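Local coordinates for oxygenase-reductase (Streptomyces fradiae, PDB 4OSP), which reduces the C-6 ketone of angucyclinones such as urdamycin precursors, probably with NADPH, through the C-terminal ketoreductase domain that forms this chain, at residues G112-E117 with P121-R126. Numbering follows the deposited sequence.
Sequences GGVAPE and PELFDR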
loop_
_atom_site.group_PDB
_atom_site.type_symbol
_atom_site.label_atom_id
_atom_site.label_comp_id
_atom_site.label_asym_id
_atom_site.label_seq_id
_atom_site.Cartn_x
_atom_site.Cartn_y
_atom_site.Cartn_z
ATOM N N GLY B 112 -22.160 12.003 0.976
ATOM C CA GLY B 112 -22.451 13.364 0.513
ATOM C C GLY B 112 -23.479 13.415 -0.605
ATOM O O GLY B 112 -24.392 14.241 -0.574
ATOM N N GLY B 113 -23.319 12.536 -1.597
ATOM C CA GLY B 113 -24.257 12.425 -2.719
ATOM C C GLY B 113 -24.376 13.697 -3.543
ATOM O O GLY B 113 -25.480 14.187 -3.787
ATOM N N VAL B 114 -23.232 14.224 -3.970
ATOM C CA VAL B 114 -23.158 15.485 -4.716
ATOM C C VAL B 114 -21.877 15.489 -5.578
ATOM O O VAL B 114 -20.844 14.932 -5.175
ATOM C CB VAL B 114 -23.213 16.707 -3.747
ATOM C CG1 VAL B 114 -22.295 17.829 -4.191
ATOM C CG2 VAL B 114 -24.640 17.213 -3.582
ATOM N N ALA B 115 -21.965 16.079 -6.773
ATOM C CA ALA B 115 -20.795 16.277 -7.643
ATOM C C ALA B 115 -19.778 17.217 -6.980
ATOM O O ALA B 115 -20.167 18.114 -6.221
ATOM C CB ALA B 115 -21.229 16.829 -8.996
ATOM N N PRO B 116 -18.469 17.018 -7.263
ATOM C CA PRO B 116 -17.426 17.821 -6.593
ATOM C C PRO B 116 -17.625 19.333 -6.753
ATOM O O PRO B 116 -17.078 20.123 -5.968
ATOM C CB PRO B 116 -16.117 17.365 -7.267
ATOM C CG PRO B 116 -16.525 16.523 -8.436
ATOM C CD PRO B 116 -17.890 15.986 -8.144
ATOM N N GLU B 117 -18.414 19.728 -7.745
ATOM C CA GLU B 117 -18.667 21.143 -7.995
ATOM C C GLU B 117 -19.771 21.716 -7.104
ATOM O O GLU B 117 -19.767 22.911 -6.804
ATOM C CB GLU B 117 -18.966 21.396 -9.474
ATOM C CG GLU B 117 -17.723 21.428 -10.362
ATOM C CD GLU B 117 -17.322 20.055 -10.894
ATOM O OE1 GLU B 117 -18.076 19.080 -10.683
ATOM O OE2 GLU B 117 -16.250 19.956 -11.537
ATOM N N PRO B 121 -19.154 24.635 1.616
ATOM C CA PRO B 121 -18.451 24.687 2.900
ATOM C C PRO B 121 -19.247 24.091 4.076
ATOM O O PRO B 121 -18.643 23.602 5.035
ATOM C CB PRO B 121 -18.221 26.189 3.107
ATOM C CG PRO B 121 -18.110 26.730 1.722
ATOM C CD PRO B 121 -19.062 25.917 0.888
ATOM N N GLU B 122 -20.579 24.128 3.990
ATOM C CA GLU B 122 -21.456 23.590 5.036
ATOM C C GLU B 122 -21.457 22.071 5.021
ATOM O O GLU B 122 -21.237 21.431 6.050
ATOM C CB GLU B 122 -22.891 24.098 4.858
ATOM C CG GLU B 122 -23.080 25.590 5.125
ATOM C CD GLU B 122 -22.461 26.489 4.051
ATOM O OE1 GLU B 122 -22.280 26.034 2.894
ATOM O OE2 GLU B 122 -22.162 27.665 4.368
ATOM N N LEU B 123 -21.724 21.500 3.851
ATOM C CA LEU B 123 -21.729 20.054 3.667
ATOM C C LEU B 123 -20.372 19.446 4.020
ATOM O O LEU B 123 -20.302 18.354 4.592
ATOM C CB LEU B 123 -22.102 19.708 2.220
ATOM C CG LEU B 123 -21.910 18.266 1.751
ATOM C CD1 LEU B 123 -22.880 17.312 2.443
ATOM C CD2 LEU B 123 -22.046 18.178 0.238
ATOM N N PHE B 124 -19.296 20.152 3.674
ATOM C CA PHE B 124 -17.957 19.680 3.982
ATOM C C PHE B 124 -17.812 19.556 5.504
ATOM O O PHE B 124 -17.433 18.491 6.021
ATOM C CB PHE B 124 -16.895 20.627 3.407
ATOM C CG PHE B 124 -15.484 20.103 3.526
ATOM C CD1 PHE B 124 -14.936 19.304 2.524
ATOM C CD2 PHE B 124 -14.709 20.403 4.634
ATOM C CE1 PHE B 124 -13.640 18.818 2.629
ATOM C CE2 PHE B 124 -13.411 19.920 4.745
ATOM C CZ PHE B 124 -12.877 19.126 3.742
ATOM N N ASP B 125 -18.145 20.643 6.205
ATOM C CA ASP B 125 -18.173 20.665 7.664
ATOM C C ASP B 125 -19.001 19.511 8.223
ATOM O O ASP B 125 -18.594 18.855 9.182
ATOM C CB ASP B 125 -18.741 21.998 8.160
ATOM C CG ASP B 125 -17.794 23.166 7.926
ATOM O OD1 ASP B 125 -16.666 22.941 7.452
ATOM O OD2 ASP B 125 -18.177 24.316 8.214
ATOM N N ARG B 126 -20.146 19.253 7.602
ATOM C CA ARG B 126 -21.069 18.233 8.084
ATOM C C ARG B 126 -20.437 16.841 7.990
ATOM O O ARG B 126 -20.480 16.067 8.949
ATOM C CB ARG B 126 -22.395 18.298 7.303
ATOM C CG ARG B 126 -23.316 17.092 7.485
ATOM C CD ARG B 126 -24.438 17.370 8.478
ATOM N NE ARG B 126 -24.734 16.208 9.324
ATOM C CZ ARG B 126 -25.182 16.283 10.579
ATOM N NH1 ARG B 126 -25.395 17.467 11.150
ATOM N NH2 ARG B 126 -25.414 15.174 11.273
#
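Gly112 sets its CA against the CD1 methyl of Leu123, 4.4 Å away, where the loop leaving strand 103-106 of a short-chain dehydrogenase/reductase (SDR) Rossmann fold meets the first turns of helix 121-142. This strand-to-helix connection illustrates how a loop can divide its partners: its apolar touches go to Leu123, while two backbone amides are bonded by Glu167, outside both segments. The CA atoms of Gly112 and Leu123 are 7.4 Å apart, with the leucine side chain between the backbones. The amides of Gly112 and Gly113 both bond to the carboxylate of Glu167, each using a different oxygen, so one acid grips two successive N-H groups. Gly113 then turns the chain with a positive phi of 61°, and Val114 continues in an extended conformation with its side chain directed at the helix. Its chi1 of 142° departs from a staggered arrangement, and CB and CG1 together face the CD2 methyl of Leu123. Beyond it, Ala115 and Pro116 lead away from the helix start: Pro116 rests on Val168, while its carbonyl oxygen is bonded by Gln140 of the second subunit. Glu117 likewise turns to that subunit, its OE2 hydrogen-bonded to His187 there. Helix 121-142 joins the same interface, with Asp125 salt-bridged to Lys133 of the second subunit, as in the helix-pairing of many SDR enzymes. One turn along from Leu123, Arg126 belongs to the NADP(+) site, although no cofactor is bound to this chain. The two segments bury just 98 Å² between them, shared among three partly exposed residues. In Leu123, CG stands opposite the backbone N (chi1 169°), which carries the branch toward the loop; there CD1 reaches Gly112 and CD2 lies 4.4 Å from Val114 CB.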